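Local coordinates for putative HMP/thiamine permease protein YkoE (Bacillus subtilis, PDB 5EDL) that binds thiamine as the S component of an ECF-type ABC transporter and probably carries thiamine or hydroxymethylpyrimidine across the cell membrane, at residues A[19-24]-A[47-52]; A[51-56]-A[164-169]. All coordinates share one frame; numbering follows the deposited sequence.

Contact 1: residues A[19-24]-A[47-52]. With VIB (3-(4-amino-2-methyl-pyrimidin-5-ylmethyl)-5-(2-hydroxy-ethyl)-4-methyl-thiazol-3-ium), chain B.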
ATOM      1  N   VAL A  19       2.210  -8.295   9.651  1.00 28.29           N
ATOM      2  CA  VAL A  19       3.440  -8.677  10.321  1.00 30.06           C
ATOM      3  C   VAL A  19       4.605  -7.789   9.877  1.00 29.50           C
ATOM      4  O   VAL A  19       5.377  -7.312  10.704  1.00 29.53           O
ATOM      5  CB  VAL A  19       3.786 -10.156  10.065  1.00 32.71           C
ATOM      6  CG1 VAL A  19       5.148 -10.495  10.661  1.00 34.94           C
ATOM      7  CG2 VAL A  19       2.706 -11.067  10.649  1.00 34.23           C
ATOM      8  N   VAL A  20       4.706  -7.542   8.574  1.00 28.22           N
ATOM      9  CA  VAL A  20       5.733  -6.643   8.051  1.00 31.16           C
ATOM     10  C   VAL A  20       5.568  -5.222   8.589  1.00 29.85           C
ATOM     11  O   VAL A  20       6.540  -4.595   9.024  1.00 30.24           O
ATOM     12  CB  VAL A  20       5.708  -6.581   6.507  1.00 34.01           C
ATOM     13  CG1 VAL A  20       6.797  -5.616   5.994  1.00 30.55           C
ATOM     14  CG2 VAL A  20       5.861  -7.960   5.909  1.00 29.57           C
ATOM     15  N   TYR A  21       4.338  -4.714   8.531  1.00 24.53           N
ATOM     16  CA  TYR A  21       4.002  -3.397   9.070  1.00 23.42           C
ATOM     17  C   TYR A  21       4.483  -3.249  10.524  1.00 24.68           C
ATOM     18  O   TYR A  21       5.039  -2.226  10.904  1.00 24.02           O
ATOM     19  CB  TYR A  21       2.487  -3.149   9.025  1.00 22.62           C
ATOM     20  CG  TYR A  21       1.902  -2.842   7.657  1.00 21.77           C
ATOM     21  CD1 TYR A  21       2.646  -3.010   6.495  1.00 22.42           C
ATOM     22  CD2 TYR A  21       0.605  -2.368   7.542  1.00 21.98           C
ATOM     23  CE1 TYR A  21       2.108  -2.712   5.254  1.00 24.35           C
ATOM     24  CE2 TYR A  21       0.060  -2.066   6.317  1.00 20.81           C
ATOM     25  CZ  TYR A  21       0.814  -2.236   5.182  1.00 20.93           C
ATOM     26  OH  TYR A  21       0.258  -1.930   3.983  1.00 22.08           O
ATOM     27  N   LEU A  22       4.237  -4.270  11.333  1.00 25.56           N
ATOM     28  CA  LEU A  22       4.568  -4.200  12.755  1.00 28.00           C
ATOM     29  C   LEU A  22       6.081  -4.098  12.970  1.00 29.99           C
ATOM     30  O   LEU A  22       6.550  -3.346  13.829  1.00 27.96           O
ATOM     31  CB  LEU A  22       4.013  -5.420  13.494  1.00 28.72           C
ATOM     32  CG  LEU A  22       4.270  -5.475  15.006  1.00 30.74           C
ATOM     33  CD1 LEU A  22       3.720  -4.232  15.702  1.00 30.71           C
ATOM     34  CD2 LEU A  22       3.664  -6.739  15.604  1.00 34.20           C
ATOM     35  N   LEU A  23       6.830  -4.873  12.194  1.00 28.38           N
ATOM     36  CA  LEU A  23       8.286  -4.848  12.237  1.00 34.99           C
ATOM     37  C   LEU A  23       8.811  -3.451  11.901  1.00 31.17           C
ATOM     38  O   LEU A  23       9.650  -2.899  12.617  1.00 28.89           O
ATOM     39  CB  LEU A  23       8.868  -5.886  11.271  1.00 31.00           C
ATOM     40  CG  LEU A  23      10.338  -5.734  10.873  1.00 38.43           C
ATOM     41  CD1 LEU A  23      11.244  -5.766  12.091  1.00 44.40           C
ATOM     42  CD2 LEU A  23      10.746  -6.830   9.881  1.00 35.90           C
ATOM     43  N   PHE A  24       8.292  -2.873  10.821  1.00 29.21           N
ATOM     44  CA  PHE A  24       8.712  -1.535  10.406  1.00 25.89           C
ATOM     45  C   PHE A  24       8.268  -0.458  11.378  1.00 26.75           C
ATOM     46  O   PHE A  24       8.949   0.551  11.541  1.00 25.39           O
ATOM     47  CB  PHE A  24       8.197  -1.224   9.002  1.00 24.98           C
ATOM     48  CG  PHE A  24       9.094  -1.740   7.922  1.00 27.61           C
ATOM     49  CD1 PHE A  24      10.092  -0.939   7.396  1.00 31.36           C
ATOM     50  CD2 PHE A  24       8.967  -3.031   7.457  1.00 29.04           C
ATOM     51  CE1 PHE A  24      10.933  -1.414   6.419  1.00 31.19           C
ATOM     52  CE2 PHE A  24       9.803  -3.505   6.472  1.00 34.84           C
ATOM     53  CZ  PHE A  24      10.796  -2.692   5.962  1.00 33.28           C
ATOM     54  N   TRP A  47       4.209   1.128   4.643  1.00 22.46           N
ATOM     55  CA  TRP A  47       2.929   0.984   5.350  1.00 22.96           C
ATOM     56  C   TRP A  47       1.713   1.143   4.438  1.00 22.38           C
ATOM     57  O   TRP A  47       0.576   0.984   4.904  1.00 24.26           O
ATOM     58  CB  TRP A  47       2.831   1.978   6.527  1.00 23.85           C
ATOM     59  CG  TRP A  47       3.769   1.622   7.654  1.00 24.99           C
ATOM     60  CD1 TRP A  47       3.791   0.462   8.379  1.00 26.15           C
ATOM     61  CD2 TRP A  47       4.809   2.447   8.189  1.00 25.38           C
ATOM     62  NE1 TRP A  47       4.794   0.511   9.326  1.00 27.41           N
ATOM     63  CE2 TRP A  47       5.436   1.719   9.221  1.00 26.88           C
ATOM     64  CE3 TRP A  47       5.273   3.737   7.888  1.00 24.79           C
ATOM     65  CZ2 TRP A  47       6.502   2.240   9.959  1.00 27.80           C
ATOM     66  CZ3 TRP A  47       6.336   4.245   8.612  1.00 25.50           C
ATOM     67  CH2 TRP A  47       6.942   3.495   9.633  1.00 26.99           C
ATOM     68  N   PHE A  48       1.945   1.468   3.165  1.00 21.57           N
ATOM     69  CA  PHE A  48       0.847   1.552   2.181  1.00 21.33           C
ATOM     70  C   PHE A  48       0.816   0.385   1.183  1.00 21.50           C
ATOM     71  O   PHE A  48      -0.103   0.293   0.360  1.00 20.88           O
ATOM     72  CB  PHE A  48       0.919   2.829   1.332  1.00 21.24           C
ATOM     73  CG  PHE A  48       1.273   4.077   2.082  1.00 21.97           C
ATOM     74  CD1 PHE A  48       0.865   4.281   3.389  1.00 22.25           C
ATOM     75  CD2 PHE A  48       2.015   5.064   1.449  1.00 21.49           C
ATOM     76  CE1 PHE A  48       1.201   5.454   4.059  1.00 22.71           C
ATOM     77  CE2 PHE A  48       2.356   6.237   2.102  1.00 21.85           C
ATOM     78  CZ  PHE A  48       1.948   6.436   3.417  1.00 22.41           C
ATOM     79  N   ILE A  49       1.827  -0.472   1.216  1.00 20.85           N
ATOM     80  CA  ILE A  49       2.026  -1.419   0.118  1.00 22.15           C
ATOM     81  C   ILE A  49       0.832  -2.369  -0.073  1.00 21.10           C
ATOM     82  O   ILE A  49       0.513  -2.731  -1.193  1.00 26.41           O
ATOM     83  CB  ILE A  49       3.327  -2.252   0.313  1.00 21.02           C
ATOM     84  CG1 ILE A  49       3.673  -2.982  -0.994  1.00 23.30           C
ATOM     85  CG2 ILE A  49       3.185  -3.225   1.477  1.00 21.60           C
ATOM     86  CD1 ILE A  49       5.073  -3.553  -1.022  1.00 22.97           C
ATOM     87  N   VAL A  50       0.152  -2.722   1.018  1.00 23.47           N
ATOM     88  CA  VAL A  50      -1.003  -3.609   0.951  1.00 23.33           C
ATOM     89  C   VAL A  50      -2.080  -3.045   0.018  1.00 21.01           C
ATOM     90  O   VAL A  50      -2.681  -3.784  -0.748  1.00 21.09           O
ATOM     91  CB  VAL A  50      -1.597  -3.860   2.362  1.00 32.46           C
ATOM     92  CG1 VAL A  50      -3.001  -4.420   2.279  1.00 33.28           C
ATOM     93  CG2 VAL A  50      -0.698  -4.792   3.141  1.00 35.66           C
ATOM     94  N   SER A  51      -2.292  -1.735   0.064  1.00 21.18           N
ATOM     95  CA  SER A  51      -3.315  -1.115  -0.767  1.00 24.63           C
ATOM     96  C   SER A  51      -3.014  -1.315  -2.242  1.00 22.21           C
ATOM     97  O   SER A  51      -3.898  -1.624  -3.020  1.00 21.66           O
ATOM     98  CB  SER A  51      -3.440   0.377  -0.466  1.00 22.06           C
ATOM     99  OG  SER A  51      -4.111   0.583   0.759  1.00 22.80           O
ATOM    100  N   VAL A  52      -1.754  -1.138  -2.609  1.00 22.18           N
ATOM    101  CA  VAL A  52      -1.363  -1.236  -3.999  1.00 22.45           C
ATOM    102  C   VAL A  52      -1.459  -2.696  -4.467  1.00 21.03           C
ATOM    103  O   VAL A  52      -1.964  -2.963  -5.543  1.00 21.48           O
ATOM    104  CB  VAL A  52       0.062  -0.677  -4.217  1.00 25.63           C
ATOM    105  CG1 VAL A  52       0.610  -1.088  -5.589  1.00 21.73           C
ATOM    106  CG2 VAL A  52       0.049   0.845  -4.076  1.00 24.10           C
TER
HETATM  107  CM2 VIB B 201      -0.824   0.565   9.041  1.00 21.79           C
HETATM  108  N4A VIB B 201       1.656   4.783   8.949  1.00 17.01           N
HETATM  109  CM4 VIB B 201       5.487   6.132  11.567  1.00 19.99           C
HETATM  110  O1  VIB B 201       3.621   9.474  11.037  1.00 32.11           O
HETATM  111  C7  VIB B 201       3.216   9.576  12.388  1.00 25.25           C
HETATM  112  C6  VIB B 201       3.946   8.517  13.178  1.00 27.23           C
HETATM  113  C2  VIB B 201       1.801   5.265  12.472  1.00 27.58           C
HETATM  114  S1  VIB B 201       1.894   6.705  13.080  1.00 29.14           S
HETATM  115  C5  VIB B 201       3.342   7.178  12.795  1.00 28.09           C
HETATM  116  C4  VIB B 201       4.039   6.144  12.068  1.00 22.07           C
HETATM  117  N3  VIB B 201       3.062   4.932  11.873  1.00 21.60           N
HETATM  118  C7A VIB B 201       3.493   3.709  11.202  1.00 19.46           C
HETATM  119  C4A VIB B 201       1.457   3.465   9.511  1.00 21.35           C
HETATM  120  N3A VIB B 201       0.483   2.672   9.060  1.00 22.46           N
HETATM  121  C2A VIB B 201       0.314   1.435   9.602  1.00 23.11           C
HETATM  122  N1A VIB B 201       1.152   0.998  10.595  1.00 20.99           N
HETATM  123  C6A VIB B 201       2.151   1.790  11.064  1.00 18.53           C
HETATM  124  C5A VIB B 201       2.299   3.033  10.504  1.00 21.70           C
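Tyr21 and Trp47 reach past each other in opposite directions: the indole bonds to the backbone of Tyr21, the phenol to the backbone N of Val50, three residues on from Trp47. The indole NE1 of Trp47 gives its hydrogen to Tyr21 O at 3.2 Å, in the indole plane and fairly straight (159° at the hydrogen). Tyr21 OH accepts from Val50 N at 3.1 Å, but its stronger hydrogen bond is with Glu68 OE1 of helix 63-77. A tyrosine suits this place, pairing a flat apolar ring with a hydroxyl.

Trp47 turns the edge of its five-membered ring to the face of Tyr21, an edge-to-face pair with planes 78° apart, and Trp47 CA sits over the same phenol ring as a CH-pi contact, 4.0 Å from its centroid. Val50 CG2 lies 3.6 Å from Tyr21 CZ, Ile49 CG2 sits at the ring edge, near its plane, and Phe24 CB rests against Trp47 CZ2.

With Trp47 CG beside its backbone N (chi1 -70°), the indole comes between Tyr21 and the ligand. The pyrimidine lies nearly parallel over its five-membered end, C6A 3.4 Å from Trp47 NE1, and the methylene C7A stands 3.3 Å above the plane. Tyr21 CD2 meets the pyrimidine methyl CM2 at 3.6 Å. This is the thiamine pocket of an ECF-transporter S component, one wall built from aromatic residues.

Contact 2: residues A[51-56]-A[164-169]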
ATOM      1  N   SER A  51      -2.292  -1.735   0.064  1.00 21.18           N
ATOM      2  CA  SER A  51      -3.315  -1.115  -0.767  1.00 24.63           C
ATOM      3  C   SER A  51      -3.014  -1.315  -2.242  1.00 22.21           C
ATOM      4  O   SER A  51      -3.898  -1.624  -3.020  1.00 21.66           O
ATOM      5  CB  SER A  51      -3.440   0.377  -0.466  1.00 22.06           C
ATOM      6  OG  SER A  51      -4.111   0.583   0.759  1.00 22.80           O
ATOM      7  N   VAL A  52      -1.754  -1.138  -2.609  1.00 22.18           N
ATOM      8  CA  VAL A  52      -1.363  -1.236  -3.999  1.00 22.45           C
ATOM      9  C   VAL A  52      -1.459  -2.696  -4.467  1.00 21.03           C
ATOM     10  O   VAL A  52      -1.964  -2.963  -5.543  1.00 21.48           O
ATOM     11  CB  VAL A  52       0.062  -0.677  -4.217  1.00 25.63           C
ATOM     12  CG1 VAL A  52       0.610  -1.088  -5.589  1.00 21.73           C
ATOM     13  CG2 VAL A  52       0.049   0.845  -4.076  1.00 24.10           C
ATOM     14  N   ILE A  53      -0.993  -3.620  -3.630  1.00 22.57           N
ATOM     15  CA  ILE A  53      -0.999  -5.048  -3.939  1.00 23.11           C
ATOM     16  C   ILE A  53      -2.427  -5.539  -4.185  1.00 20.76           C
ATOM     17  O   ILE A  53      -2.721  -6.099  -5.236  1.00 21.02           O
ATOM     18  CB  ILE A  53      -0.331  -5.872  -2.796  1.00 21.79           C
ATOM     19  CG1 ILE A  53       1.172  -5.532  -2.716  1.00 20.87           C
ATOM     20  CG2 ILE A  53      -0.595  -7.389  -2.978  1.00 24.31           C
ATOM     21  CD1 ILE A  53       1.925  -6.166  -1.544  1.00 22.56           C
ATOM     22  N   ALA A  54      -3.319  -5.282  -3.235  1.00 20.80           N
ATOM     23  CA  ALA A  54      -4.697  -5.751  -3.352  1.00 26.17           C
ATOM     24  C   ALA A  54      -5.388  -5.170  -4.581  1.00 24.08           C
ATOM     25  O   ALA A  54      -6.086  -5.892  -5.275  1.00 21.92           O
ATOM     26  CB  ALA A  54      -5.494  -5.419  -2.099  1.00 21.56           C
ATOM     27  N   ALA A  55      -5.194  -3.876  -4.841  1.00 23.76           N
ATOM     28  CA  ALA A  55      -5.856  -3.230  -5.976  1.00 27.28           C
ATOM     29  C   ALA A  55      -5.307  -3.763  -7.301  1.00 23.16           C
ATOM     30  O   ALA A  55      -6.062  -4.116  -8.201  1.00 23.96           O
ATOM     31  CB  ALA A  55      -5.696  -1.713  -5.912  1.00 23.49           C
ATOM     32  N   TYR A  56      -3.985  -3.798  -7.405  1.00 22.75           N
ATOM     33  CA  TYR A  56      -3.327  -4.247  -8.629  1.00 32.40           C
ATOM     34  C   TYR A  56      -3.652  -5.725  -8.924  1.00 23.23           C
ATOM     35  O   TYR A  56      -3.844  -6.107 -10.080  1.00 24.17           O
ATOM     36  CB  TYR A  56      -1.818  -4.003  -8.504  1.00 23.16           C
ATOM     37  CG  TYR A  56      -0.950  -4.416  -9.678  1.00 24.16           C
ATOM     38  CD1 TYR A  56      -1.021  -3.765 -10.902  1.00 25.67           C
ATOM     39  CD2 TYR A  56      -0.026  -5.432  -9.533  1.00 24.00           C
ATOM     40  CE1 TYR A  56      -0.207  -4.148 -11.968  1.00 30.41           C
ATOM     41  CE2 TYR A  56       0.792  -5.816 -10.573  1.00 25.28           C
ATOM     42  CZ  TYR A  56       0.697  -5.183 -11.789  1.00 26.78           C
ATOM     43  OH  TYR A  56       1.531  -5.585 -12.788  1.00 28.40           O
ATOM     44  N   ALA A 164       6.016  -4.899  -8.047  1.00 26.51           N
ATOM     45  CA  ALA A 164       7.036  -5.942  -8.108  1.00 28.05           C
ATOM     46  C   ALA A 164       6.660  -7.187  -7.296  1.00 27.79           C
ATOM     47  O   ALA A 164       6.795  -8.310  -7.768  1.00 28.71           O
ATOM     48  CB  ALA A 164       8.377  -5.397  -7.634  1.00 28.32           C
ATOM     49  N   VAL A 165       6.212  -6.983  -6.065  1.00 31.28           N
ATOM     50  CA  VAL A 165       5.768  -8.096  -5.245  1.00 27.40           C
ATOM     51  C   VAL A 165       4.607  -8.854  -5.916  1.00 27.43           C
ATOM     52  O   VAL A 165       4.609 -10.083  -5.992  1.00 28.37           O
ATOM     53  CB  VAL A 165       5.326  -7.610  -3.855  1.00 30.34           C
ATOM     54  CG1 VAL A 165       4.665  -8.751  -3.078  1.00 27.37           C
ATOM     55  CG2 VAL A 165       6.529  -7.013  -3.094  1.00 27.95           C
ATOM     56  N   SER A 166       3.623  -8.099  -6.393  1.00 26.58           N
ATOM     57  CA  SER A 166       2.424  -8.660  -7.015  1.00 27.98           C
ATOM     58  C   SER A 166       2.773  -9.474  -8.252  1.00 28.58           C
ATOM     59  O   SER A 166       2.293 -10.598  -8.417  1.00 28.38           O
ATOM     60  CB  SER A 166       1.441  -7.547  -7.388  1.00 25.89           C
ATOM     61  OG  SER A 166       1.032  -6.823  -6.237  1.00 25.18           O
ATOM     62  N   ASP A 167       3.620  -8.898  -9.103  1.00 27.84           N
ATOM     63  CA  ASP A 167       4.085  -9.563 -10.317  1.00 28.97           C
ATOM     64  C   ASP A 167       4.801 -10.870  -9.979  1.00 30.06           C
ATOM     65  O   ASP A 167       4.565 -11.905 -10.625  1.00 30.99           O
ATOM     66  CB  ASP A 167       5.018  -8.645 -11.126  1.00 29.31           C
ATOM     67  CG  ASP A 167       4.274  -7.516 -11.836  1.00 31.06           C
ATOM     68  OD1 ASP A 167       3.032  -7.581 -11.913  1.00 28.33           O
ATOM     69  OD2 ASP A 167       4.937  -6.572 -12.329  1.00 29.05           O
ATOM     70  N   SER A 168       5.675 -10.812  -8.973  1.00 30.12           N
ATOM     71  CA  SER A 168       6.396 -11.998  -8.511  1.00 31.37           C
ATOM     72  C   SER A 168       5.434 -13.099  -8.085  1.00 31.65           C
ATOM     73  O   SER A 168       5.619 -14.253  -8.430  1.00 32.91           O
ATOM     74  CB  SER A 168       7.334 -11.653  -7.348  1.00 31.46           C
ATOM     75  OG  SER A 168       8.367 -10.784  -7.769  1.00 38.34           O
ATOM     76  N   LEU A 169       4.400 -12.732  -7.337  1.00 30.68           N
ATOM     77  CA  LEU A 169       3.369 -13.691  -6.950  1.00 31.15           C
ATOM     78  C   LEU A 169       2.643 -14.247  -8.180  1.00 31.59           C
ATOM     79  O   LEU A 169       2.437 -15.455  -8.291  1.00 32.78           O
ATOM     80  CB  LEU A 169       2.365 -13.049  -5.992  1.00 30.22           C
ATOM     81  CG  LEU A 169       2.850 -12.865  -4.546  1.00 39.73           C
ATOM     82  CD1 LEU A 169       1.956 -11.890  -3.778  1.00 33.83           C
ATOM     83  CD2 LEU A 169       2.921 -14.218  -3.830  1.00 38.51           C
TER
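Tyr56 and Ser166 meet where two helices, 49-58 and 140-170, pack side by side in the helical bundle of the S component. Their short segments run in broadly the same direction, at 44° to each other, with axes 9.4 Å apart. Ser166 lies opposite Ile53, where the two backbones come nearest, Ile53 CA to Ser166 CA 5.9 Å. Its CB comes up to the edge of the Tyr56 ring, 3.4 Å from CD2, and its OG faces the backbone CA of Ile53 at 3.5 Å. A small residue suits this point, since it lets the ring and the helix backbone come near. Beside it Ile53 CD1 touches Val165 CG1 at 4.1 Å, a looser apolar contact.

The polar bond lies at the end of the ring. Tyr56 CG is anti to its backbone N (chi1 179°), and beyond it the phenol meets the Asp167 side chain at about a right angle. The hydroxyl donates to Asp167 OD1 at 2.6 Å, a short bond that uses the syn lone pair of the carboxylate. A phenylalanine in place of Tyr56 would probably keep the edge packing on Ser166 but leave Asp167 OD1 without this donor.

The next shell positions these groups. Lys163, one turn earlier on helix 140-170, forms a salt bridge with OD2 of Asp167, which is likely to favour the charged carboxylate. Leu180 of helix 179-192 touches Tyr56, Ser166 and Asp167 together, while Ile13 and Phe17 of helix 4-35 pack on Ile53. Ser166 OG is satisfied within its own helix: it turns back beside its backbone N (chi1 -61°) and hydrogen-bonds to the carbonyl oxygen of Gly162.

Overall arrangement
Helix 49-58 serves both contacts, and Ser51 and Val52 belong to both ranges, so contact 2 continues the same helix about 12 Å from contact 1, centre to centre. Both are largely buried, and they touch directly where Ile49 CD1 meets Val165 CG2 at 4.3 Å. Contact 1 joins the start of this helix to helix 4-35 beside bound thiamine, and its bonds pair side chains with backbone atoms. Contact 2 joins the next turns to helix 140-170, where the bond between the helices runs from side chain to side chain and its acceptor belongs to a partly exposed aspartate. Aromatic stacking marks the first, a tyrosine-aspartate bond and close packing against a serine the second.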